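Local coordinates for protein glutathione S-transferase 2 (Onchocerca volvulus, PDB 1TU7) that conjugates glutathione to electrophilic compounds such as organic halides, as a homodimeric pi-class transferase that appears central to the parasite's detoxification system, at residues A[2-8]-A[50-56]; A[15-20]-A[152-156]; A[86-90]-A[131-135]. One frame throughout, in Å; residues are numbered along the deposited sequence.

Interaction 1: A[2-8]-A[50-56]; sequences SYKLTYF and LPCLYDG. With GSH (glutathione), chain C.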
loop_
_atom_site.group_PDB
_atom_site.type_symbol
_atom_site.label_atom_id
_atom_site.label_comp_id
_atom_site.label_asym_id
_atom_site.label_seq_id
_atom_site.Cartn_x
_atom_site.Cartn_y
_atom_site.Cartn_z
ATOM N N SER A 2 -16.072 16.486 -13.923
ATOM C CA SER A 2 -16.095 15.035 -14.013
ATOM C C SER A 2 -15.219 14.296 -13.003
ATOM O O SER A 2 -15.429 13.095 -12.769
ATOM C CB SER A 2 -15.741 14.580 -15.417
ATOM O OG SER A 2 -14.357 14.682 -15.677
ATOM N N TYR A 3 -14.248 14.989 -12.414
ATOM C CA TYR A 3 -13.443 14.444 -11.336
ATOM C C TYR A 3 -13.939 14.993 -10.020
ATOM O O TYR A 3 -14.084 16.194 -9.838
ATOM C CB TYR A 3 -11.972 14.814 -11.486
ATOM C CG TYR A 3 -11.249 14.205 -12.651
ATOM C CD1 TYR A 3 -11.113 14.897 -13.821
ATOM C CD2 TYR A 3 -10.683 12.956 -12.568
ATOM C CE1 TYR A 3 -10.432 14.381 -14.889
ATOM C CE2 TYR A 3 -10.006 12.412 -13.644
ATOM C CZ TYR A 3 -9.881 13.140 -14.810
ATOM O OH TYR A 3 -9.213 12.653 -15.914
ATOM N N LYS A 4 -14.162 14.111 -9.061
ATOM C CA LYS A 4 -14.545 14.499 -7.709
ATOM C C LYS A 4 -13.744 13.653 -6.744
ATOM O O LYS A 4 -13.735 12.437 -6.852
ATOM C CB LYS A 4 -16.039 14.320 -7.452
ATOM C CG LYS A 4 -16.423 14.619 -6.036
ATOM C CD LYS A 4 -17.892 14.856 -5.842
ATOM C CE LYS A 4 -18.680 13.646 -5.985
ATOM N NZ LYS A 4 -20.138 13.999 -5.851
ATOM N N LEU A 5 -13.097 14.288 -5.783
ATOM C CA LEU A 5 -12.369 13.588 -4.744
ATOM C C LEU A 5 -13.062 13.828 -3.437
ATOM O O LEU A 5 -13.182 14.989 -3.001
ATOM C CB LEU A 5 -10.936 14.096 -4.672
ATOM C CG LEU A 5 -10.038 13.407 -3.646
ATOM C CD1 LEU A 5 -9.682 11.994 -4.100
ATOM C CD2 LEU A 5 -8.793 14.231 -3.432
ATOM N N THR A 6 -13.491 12.749 -2.801
ATOM C CA THR A 6 -14.217 12.802 -1.542
ATOM C C THR A 6 -13.295 12.335 -0.431
ATOM O O THR A 6 -12.755 11.230 -0.484
ATOM C CB THR A 6 -15.469 11.941 -1.637
ATOM O OG1 THR A 6 -16.319 12.500 -2.650
ATOM C CG2 THR A 6 -16.265 11.984 -0.337
ATOM N N TYR A 7 -13.092 13.201 0.561
ATOM C CA TYR A 7 -12.297 12.878 1.730
ATOM C C TYR A 7 -12.724 13.801 2.861
ATOM O O TYR A 7 -13.552 14.679 2.687
ATOM C CB TYR A 7 -10.791 13.055 1.450
ATOM C CG TYR A 7 -9.875 12.454 2.496
ATOM C CD1 TYR A 7 -9.037 13.265 3.256
ATOM C CD2 TYR A 7 -9.875 11.101 2.764
ATOM C CE1 TYR A 7 -8.198 12.750 4.217
ATOM C CE2 TYR A 7 -9.023 10.563 3.727
ATOM C CZ TYR A 7 -8.170 11.398 4.439
ATOM O OH TYR A 7 -7.316 10.911 5.396
ATOM N N PHE A 8 -12.166 13.587 4.031
ATOM C CA PHE A 8 -12.407 14.501 5.140
ATOM C C PHE A 8 -11.722 15.840 4.880
ATOM O O PHE A 8 -10.902 16.002 3.954
ATOM C CB PHE A 8 -11.937 13.818 6.417
ATOM C CG PHE A 8 -12.659 12.528 6.673
ATOM C CD1 PHE A 8 -12.071 11.296 6.398
ATOM C CD2 PHE A 8 -13.987 12.555 7.078
ATOM C CE1 PHE A 8 -12.751 10.110 6.575
ATOM C CE2 PHE A 8 -14.688 11.368 7.256
ATOM C CZ PHE A 8 -14.072 10.131 7.006
ATOM N N LEU A 50 -12.623 6.483 2.977
ATOM C CA LEU A 50 -12.189 7.515 2.038
ATOM C C LEU A 50 -10.658 7.539 2.053
ATOM O O LEU A 50 -10.048 7.106 3.023
ATOM C CB LEU A 50 -12.759 8.866 2.485
ATOM C CG LEU A 50 -14.292 8.922 2.569
ATOM C CD1 LEU A 50 -14.772 10.306 3.024
ATOM C CD2 LEU A 50 -14.948 8.526 1.279
ATOM N N PRO A 51 -9.985 8.072 1.032
ATOM C CA PRO A 51 -10.551 8.842 -0.072
ATOM C C PRO A 51 -11.212 8.029 -1.145
ATOM O O PRO A 51 -10.968 6.822 -1.264
ATOM C CB PRO A 51 -9.315 9.549 -0.641
ATOM C CG PRO A 51 -8.202 8.630 -0.353
ATOM C CD PRO A 51 -8.515 8.072 0.995
ATOM N N CYS A 52 -12.092 8.698 -1.879
ATOM C CA CYS A 52 -12.701 8.171 -3.100
ATOM C C CYS A 52 -12.559 9.132 -4.227
ATOM O O CYS A 52 -12.888 10.296 -4.053
ATOM C CB CYS A 52 -14.175 7.919 -2.832
ATOM S SG CYS A 52 -15.094 7.218 -4.202
ATOM N N LEU A 53 -12.093 8.670 -5.385
ATOM C CA LEU A 53 -12.118 9.465 -6.599
ATOM C C LEU A 53 -13.236 8.959 -7.500
ATOM O O LEU A 53 -13.258 7.776 -7.861
ATOM C CB LEU A 53 -10.789 9.378 -7.344
ATOM C CG LEU A 53 -10.775 10.166 -8.654
ATOM C CD1 LEU A 53 -10.700 11.655 -8.341
ATOM C CD2 LEU A 53 -9.604 9.623 -9.496
ATOM N N TYR A 54 -14.126 9.865 -7.863
ATOM C CA TYR A 54 -15.042 9.654 -8.965
ATOM C C TYR A 54 -14.405 10.226 -10.214
ATOM O O TYR A 54 -14.093 11.406 -10.272
ATOM C CB TYR A 54 -16.371 10.342 -8.664
ATOM C CG TYR A 54 -17.041 9.913 -7.366
ATOM C CD1 TYR A 54 -16.788 10.590 -6.163
ATOM C CD2 TYR A 54 -17.944 8.836 -7.337
ATOM C CE1 TYR A 54 -17.407 10.217 -4.987
ATOM C CE2 TYR A 54 -18.560 8.467 -6.153
ATOM C CZ TYR A 54 -18.303 9.169 -4.993
ATOM O OH TYR A 54 -18.932 8.841 -3.796
ATOM N N ASP A 55 -14.156 9.351 -11.173
ATOM C CA ASP A 55 -13.598 9.722 -12.456
ATOM C C ASP A 55 -14.649 9.385 -13.487
ATOM O O ASP A 55 -14.796 8.223 -13.884
ATOM C CB ASP A 55 -12.335 8.923 -12.691
ATOM C CG ASP A 55 -11.647 9.305 -13.965
ATOM O OD1 ASP A 55 -12.265 9.996 -14.816
ATOM O OD2 ASP A 55 -10.486 8.942 -14.205
ATOM N N GLY A 56 -15.414 10.394 -13.884
ATOM C CA GLY A 56 -16.615 10.145 -14.659
ATOM C C GLY A 56 -17.527 9.185 -13.891
ATOM O O GLY A 56 -17.836 9.439 -12.729
HETATM N N1 GSH C . -5.767 1.920 2.656
HETATM C CA1 GSH C . -6.664 3.010 2.691
HETATM C C1 GSH C . -6.396 4.021 1.657
HETATM O O11 GSH C . -5.086 4.231 1.433
HETATM O O12 GSH C . -7.200 4.783 1.005
HETATM C CB1 GSH C . -7.077 3.614 3.965
HETATM C CG1 GSH C . -8.341 4.433 3.989
HETATM C CD1 GSH C . -8.628 4.948 5.391
HETATM O OE1 GSH C . -7.910 4.453 6.427
HETATM N N2 GSH C . -9.545 5.867 5.531
HETATM C CA2 GSH C . -9.874 6.497 6.811
HETATM C C2 GSH C . -11.346 6.592 6.921
HETATM O O2 GSH C . -12.132 6.675 5.791
HETATM C CB2 GSH C . -9.323 7.918 6.875
HETATM S SG2 GSH C . -7.531 7.922 7.100
HETATM N N3 GSH C . -11.908 6.582 8.118
HETATM C CA3 GSH C . -13.340 6.694 8.190
HETATM C C3 GSH C . -13.942 5.482 8.823
HETATM O O31 GSH C . -13.416 4.275 8.774
HETATM O O32 GSH C . -15.150 5.680 9.504
HETATM O O HOH W 1 -17.714 11.910 -11.799
HETATM O O HOH W 2 -13.209 12.257 -15.848
#
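L50, the residue that loses most surface here, stands where the strand pair runs into the glutathione site. L50 packs against three residues of strand 3-8: CB lies 3.7 Å from Y7 CD2, CD2 lies 4.0 Å from T6 CG2, and CD1 sits over the face of the F8 ring, 4.2 Å from the centroid, as a CH-pi contact. Its backbone is left to hold glutathione: L50 N donates to O2 of the ligand (2.9 Å) and L50 O accepts from N2 (2.8 Å), so the cysteinyl unit is held as an added strand would be. The cis peptide before P51 is a hallmark of the thioredoxin fold, and the present pair is the antiparallel core of that domain's sheet, flanked on the side of strand 3-8 by strand 29-33. Y7 CE2 rests 3.7 Å from P51 CD, and Y7 OH, hydrogen-bonded to L13, is 3.4 Å from SG2 of glutathione. T6 and C52 bond in both directions (T6 N to C52 O 2.8 Å, C52 N to T6 O 3.0 Å), as do K4 and Y54. On the face shared by these four residues, the Y54 ring spans two neighbours: T6 OG1, which is hydrogen-bonded to D31, meets its edge at CE1 (3.4 Å), while the aliphatic arm of K4 brings CE to 3.6 Å from Y54 CD1. The other face carries L5 and L53, where L5 CD1 lies 4.3 Å from L53 CB; both suit a surface buried under helices, with L5 packing on helix 15-23 and L53 on helix 63-73.

Interaction 2: A[15-20]-A[152-156]; sequences EPIRLF and YALFE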
loop_
_atom_site.group_PDB
_atom_site.type_symbol
_atom_site.label_atom_id
_atom_site.label_comp_id
_atom_site.label_asym_id
_atom_site.label_seq_id
_atom_site.Cartn_x
_atom_site.Cartn_y
_atom_site.Cartn_z
ATOM N N GLU A 15 -4.184 14.124 0.499
ATOM C CA GLU A 15 -3.439 15.284 0.052
ATOM C C GLU A 15 -2.517 14.971 -1.125
ATOM O O GLU A 15 -2.407 15.803 -2.030
ATOM C CB GLU A 15 -2.708 15.971 1.180
ATOM C CG GLU A 15 -2.265 17.379 0.845
ATOM C CD GLU A 15 -3.410 18.353 0.728
ATOM O OE1 GLU A 15 -4.553 18.020 1.073
ATOM O OE2 GLU A 15 -3.139 19.488 0.284
ATOM N N PRO A 16 -1.828 13.832 -1.184
ATOM C CA PRO A 16 -0.997 13.579 -2.371
ATOM C C PRO A 16 -1.808 13.558 -3.644
ATOM O O PRO A 16 -1.286 13.947 -4.704
ATOM C CB PRO A 16 -0.341 12.251 -2.085
ATOM C CG PRO A 16 -0.303 12.217 -0.602
ATOM C CD PRO A 16 -1.621 12.799 -0.143
ATOM N N ILE A 17 -3.058 13.087 -3.565
ATOM C CA ILE A 17 -3.947 13.090 -4.736
ATOM C C ILE A 17 -4.339 14.519 -5.107
ATOM O O ILE A 17 -4.311 14.911 -6.266
ATOM C CB ILE A 17 -5.155 12.196 -4.506
ATOM C CG1 ILE A 17 -4.734 10.733 -4.220
ATOM C CG2 ILE A 17 -6.104 12.297 -5.681
ATOM C CD1 ILE A 17 -5.767 9.967 -3.430
ATOM N N ARG A 18 -4.740 15.307 -4.127
ATOM C CA ARG A 18 -5.025 16.717 -4.378
ATOM C C ARG A 18 -3.835 17.399 -5.020
ATOM O O ARG A 18 -3.981 18.154 -5.967
ATOM C CB ARG A 18 -5.375 17.411 -3.075
ATOM C CG ARG A 18 -6.684 16.983 -2.468
ATOM C CD ARG A 18 -7.029 17.739 -1.257
ATOM N NE ARG A 18 -8.229 17.263 -0.564
ATOM C CZ ARG A 18 -8.269 16.922 0.707
ATOM N NH1 ARG A 18 -7.187 16.891 1.441
ATOM N NH2 ARG A 18 -9.432 16.560 1.245
ATOM N N LEU A 19 -2.634 17.132 -4.524
ATOM C CA LEU A 19 -1.436 17.766 -5.055
ATOM C C LEU A 19 -1.220 17.375 -6.512
ATOM O O LEU A 19 -0.858 18.215 -7.321
ATOM C CB LEU A 19 -0.211 17.424 -4.210
ATOM C CG LEU A 19 -0.188 18.039 -2.810
ATOM C CD1 LEU A 19 0.762 17.332 -1.862
ATOM C CD2 LEU A 19 0.162 19.535 -2.900
ATOM N N PHE A 20 -1.389 16.088 -6.835
ATOM C CA PHE A 20 -1.313 15.606 -8.215
ATOM C C PHE A 20 -2.244 16.413 -9.125
ATOM O O PHE A 20 -1.820 16.949 -10.130
ATOM C CB PHE A 20 -1.627 14.104 -8.241
ATOM C CG PHE A 20 -1.558 13.457 -9.594
ATOM C CD1 PHE A 20 -0.683 12.401 -9.792
ATOM C CD2 PHE A 20 -2.386 13.806 -10.638
ATOM C CE1 PHE A 20 -0.612 11.744 -11.000
ATOM C CE2 PHE A 20 -2.302 13.130 -11.860
ATOM C CZ PHE A 20 -1.410 12.101 -12.023
ATOM N N TYR A 152 4.601 13.657 -5.554
ATOM C CA TYR A 152 3.603 14.329 -4.711
ATOM C C TYR A 152 3.512 13.711 -3.338
ATOM O O TYR A 152 3.350 14.393 -2.350
ATOM C CB TYR A 152 2.220 14.331 -5.388
ATOM C CG TYR A 152 2.256 14.931 -6.789
ATOM C CD1 TYR A 152 1.995 14.133 -7.914
ATOM C CD2 TYR A 152 2.589 16.259 -6.997
ATOM C CE1 TYR A 152 2.036 14.671 -9.163
ATOM C CE2 TYR A 152 2.632 16.796 -8.266
ATOM C CZ TYR A 152 2.369 15.996 -9.330
ATOM O OH TYR A 152 2.415 16.535 -10.594
ATOM N N ALA A 153 3.598 12.390 -3.277
ATOM C CA ALA A 153 3.575 11.698 -2.006
ATOM C C ALA A 153 4.789 12.060 -1.174
ATOM O O ALA A 153 4.675 12.348 0.015
ATOM C CB ALA A 153 3.504 10.228 -2.253
ATOM N N LEU A 154 5.966 12.052 -1.795
ATOM C CA LEU A 154 7.170 12.430 -1.055
ATOM C C LEU A 154 7.089 13.879 -0.580
ATOM O O LEU A 154 7.444 14.199 0.551
ATOM C CB LEU A 154 8.426 12.184 -1.882
ATOM C CG LEU A 154 9.746 12.569 -1.193
ATOM C CD1 LEU A 154 9.988 11.771 0.056
ATOM C CD2 LEU A 154 10.883 12.361 -2.176
ATOM N N PHE A 155 6.677 14.775 -1.472
ATOM C CA PHE A 155 6.521 16.176 -1.129
ATOM C C PHE A 155 5.642 16.337 0.107
ATOM O O PHE A 155 6.009 17.013 1.076
ATOM C CB PHE A 155 5.948 16.958 -2.316
ATOM C CG PHE A 155 5.617 18.400 -2.007
ATOM C CD1 PHE A 155 4.420 18.945 -2.420
ATOM C CD2 PHE A 155 6.515 19.216 -1.336
ATOM C CE1 PHE A 155 4.089 20.240 -2.156
ATOM C CE2 PHE A 155 6.205 20.533 -1.082
ATOM C CZ PHE A 155 4.995 21.048 -1.495
ATOM N N GLU A 156 4.474 15.732 0.103
ATOM C CA GLU A 156 3.575 15.866 1.230
ATOM C C GLU A 156 4.187 15.293 2.500
ATOM O O GLU A 156 4.102 15.895 3.555
ATOM C CB GLU A 156 2.236 15.187 0.918
ATOM C CG GLU A 156 1.262 15.184 2.086
ATOM C CD GLU A 156 0.671 16.526 2.475
ATOM O OE1 GLU A 156 1.028 17.555 1.847
ATOM O OE2 GLU A 156 -0.192 16.512 3.404
#
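Two helices from different domains meet here: helix 15-23, from the thioredoxin-like N-terminal domain, and helix 149-164, from the all-helical C-terminal domain, so the contact belongs to the domain interface of the glutathione transferase fold. The short segments cross at 121°, with axes 8.6 Å apart. Apolar packing dominates. At the nearest backbone point the compact P16 faces A153, their CA atoms 5.0 Å apart and P16 CB 4.3 Å from A153 CB; the small A153 side chain lets the backbones come this close, and proline, lacking an amide hydrogen, is well accommodated in the first turn of a helix. L19 points toward the partner helix, its CB 4.1 Å from Y152 CB and its CD1 4.0 Å from F155 CD1. Helix 186-197 also packs against L19.

Charges line the edge of this apolar patch, and no hydrogen bond joins the two segments. E15 meets E156 through its aliphatic part, E15 CB lying 3.4 Å from E156 OE2, and the two carboxylates stay apart. They have other partners: E156 a salt bridge to R11; E15 a salt bridge to R195, a hydrogen bond with Y191 and, along its own helix, a salt bridge to R18 (R18 NH1 to E15 OE1 2.9 Å).

The aromatic contacts centre on Y152, a tyrosine that can bury a broad ring while its hydroxyl is hydrogen-bonded to D23. The rings of F20 and Y152 meet obliquely, with planes at 58° and F20 CD1 3.6 Å from Y152 CE1. Beside this, F20 CA stands 3.6 Å above the centroid of the Y152 ring, 13° off its normal.

Interaction 3: A[86-90]-A[131-135]; sequences YIDMF and LLATR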
loop_
_atom_site.group_PDB
_atom_site.type_symbol
_atom_site.label_atom_id
_atom_site.label_comp_id
_atom_site.label_asym_id
_atom_site.label_seq_id
_atom_site.Cartn_x
_atom_site.Cartn_y
_atom_site.Cartn_z
ATOM N N TYR A 86 10.004 1.383 -9.860
ATOM C CA TYR A 86 10.778 2.227 -8.959
ATOM C C TYR A 86 9.932 3.255 -8.230
ATOM O O TYR A 86 10.012 3.403 -7.004
ATOM C CB TYR A 86 11.908 2.927 -9.725
ATOM C CG TYR A 86 12.718 3.837 -8.833
ATOM C CD1 TYR A 86 12.740 5.179 -9.018
ATOM C CD2 TYR A 86 13.480 3.327 -7.798
ATOM C CE1 TYR A 86 13.467 6.020 -8.225
ATOM C CE2 TYR A 86 14.233 4.159 -6.985
ATOM C CZ TYR A 86 14.229 5.494 -7.216
ATOM O OH TYR A 86 14.979 6.341 -6.412
ATOM N N ILE A 87 9.093 3.973 -8.963
ATOM C CA ILE A 87 8.270 4.968 -8.319
ATOM C C ILE A 87 7.267 4.362 -7.366
ATOM O O ILE A 87 6.946 4.956 -6.363
ATOM C CB ILE A 87 7.590 5.906 -9.318
ATOM C CG1 ILE A 87 6.590 5.180 -10.226
ATOM C CG2 ILE A 87 8.662 6.691 -10.055
ATOM C CD1 ILE A 87 5.938 6.064 -11.268
ATOM N N ASP A 88 6.770 3.169 -7.682
ATOM C CA ASP A 88 5.850 2.447 -6.801
ATOM C C ASP A 88 6.563 2.076 -5.532
ATOM O O ASP A 88 6.108 2.351 -4.426
ATOM C CB ASP A 88 5.359 1.229 -7.568
ATOM C CG ASP A 88 4.304 0.455 -6.902
ATOM O OD1 ASP A 88 3.891 0.777 -5.761
ATOM O OD2 ASP A 88 3.836 -0.545 -7.530
ATOM N N MET A 89 7.726 1.459 -5.693
ATOM C CA MET A 89 8.538 1.073 -4.549
ATOM C C MET A 89 8.812 2.308 -3.659
ATOM O O MET A 89 8.695 2.250 -2.436
ATOM C CB MET A 89 9.840 0.460 -5.056
ATOM C CG MET A 89 10.763 -0.008 -3.984
ATOM S SD MET A 89 12.345 -0.592 -4.681
ATOM C CE MET A 89 13.319 0.831 -4.506
ATOM N N PHE A 90 9.200 3.414 -4.271
ATOM C CA PHE A 90 9.494 4.648 -3.546
ATOM C C PHE A 90 8.245 5.135 -2.790
ATOM O O PHE A 90 8.296 5.427 -1.594
ATOM C CB PHE A 90 10.004 5.718 -4.528
ATOM C CG PHE A 90 10.874 6.789 -3.903
ATOM C CD1 PHE A 90 12.166 6.969 -4.333
ATOM C CD2 PHE A 90 10.418 7.611 -2.913
ATOM C CE1 PHE A 90 12.984 7.881 -3.761
ATOM C CE2 PHE A 90 11.260 8.561 -2.356
ATOM C CZ PHE A 90 12.545 8.674 -2.780
ATOM N N LEU A 131 17.991 6.942 -1.309
ATOM C CA LEU A 131 17.303 6.364 -2.466
ATOM C C LEU A 131 17.082 7.418 -3.524
ATOM O O LEU A 131 17.247 7.147 -4.709
ATOM C CB LEU A 131 15.978 5.776 -2.024
ATOM C CG LEU A 131 15.440 4.461 -2.550
ATOM C CD1 LEU A 131 13.887 4.446 -2.564
ATOM C CD2 LEU A 131 16.124 3.842 -3.737
ATOM N N LEU A 132 16.747 8.639 -3.112
ATOM C CA LEU A 132 16.484 9.698 -4.071
ATOM C C LEU A 132 17.683 9.926 -5.011
ATOM O O LEU A 132 17.488 10.233 -6.189
ATOM C CB LEU A 132 16.089 10.969 -3.338
ATOM C CG LEU A 132 15.772 12.187 -4.187
ATOM C CD1 LEU A 132 14.554 11.931 -5.068
ATOM C CD2 LEU A 132 15.518 13.359 -3.286
ATOM N N ALA A 133 18.899 9.723 -4.491
ATOM C CA ALA A 133 20.124 9.916 -5.249
ATOM C C ALA A 133 20.236 9.033 -6.480
ATOM O O ALA A 133 21.024 9.310 -7.377
ATOM C CB ALA A 133 21.316 9.648 -4.337
ATOM N N THR A 134 19.452 7.963 -6.547
ATOM C CA THR A 134 19.713 6.955 -7.579
ATOM C C THR A 134 19.359 7.400 -8.981
ATOM O O THR A 134 19.816 6.784 -9.936
ATOM C CB THR A 134 19.045 5.604 -7.303
ATOM O OG1 THR A 134 17.634 5.763 -7.274
ATOM C CG2 THR A 134 19.429 4.994 -5.949
ATOM N N ARG A 135 18.534 8.434 -9.115
ATOM C CA ARG A 135 18.192 8.974 -10.433
ATOM C C ARG A 135 18.437 10.455 -10.425
ATOM O O ARG A 135 18.066 11.132 -9.501
ATOM C CB ARG A 135 16.736 8.660 -10.791
ATOM C CG ARG A 135 16.521 7.166 -10.931
ATOM C CD ARG A 135 15.130 6.752 -11.315
ATOM N NE ARG A 135 14.991 5.297 -11.492
ATOM C CZ ARG A 135 15.043 4.638 -12.658
ATOM N NH1 ARG A 135 15.261 5.258 -13.808
ATOM N NH2 ARG A 135 14.856 3.321 -12.668
HETATM O O HOH W 3 15.309 8.860 -7.253
#
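Three long side chains project from the helix at 86-90 like fingers, and L131 is the knob that meets all of them. L131 CD2 reaches the edge of the Y86 ring (3.8 Å from Y86 CE2), while L131 CD1 presses on F90 CD1 at 3.5 Å. M89 CE lies near both methyls, 4.1 Å from L131 CD1, and the flexible thioether of M89 adapts to the space beside this branched leucine. F90 leans on to the next residue too, its CZ 4.3 Å from L132 CB. The contact joins the early part of helix 81-107 to the end of helix 109-132, two successive antiparallel helices of the C-terminal domain. F47 of the second subunit packs on L131, consistent with the aromatic lock-and-key of pi-class dimers, and D88 makes a salt bridge to R68 of that subunit.

Beyond L131 the chain bends in a type I turn from L132 to R135, making a hollow into which the tip of Y86 pokes. Tyrosine suits it, being long enough to cross the gap and polar at its end: Y86 OH is 2.9 Å from L131 O and donates a hydrogen bond to water 3 (2.7 Å), which in turn bonds to L132 O (2.8 Å). T134 OG1 donates to L131 O (2.9 Å), tying T134 back to that carbonyl. R135 walls the other flank of the ring, its NE 3.3 Å from Y86 CD1.

From the N terminus, strand 3-8 is followed by helix 15-23, which opens interaction 2 before interaction 1 closes at 50-56; the two contacts therefore cross along the chain. They also touch in space, where R18 packs on L5 and probably hydrogen-bonds F8 O through NH2, so the sheet packs against the helix that forms the domain interface. Interaction 3 opens and closes later, at 86-90 and 131-135, in series with interaction 1 but wholly within the long loop that 152-156 completes. Interactions 2 and 3 meet at L154 and F90, linking the interface to the first two helices of the C-terminal domain. Interactions 1 and 3 lie on opposite sides of the chain's centre.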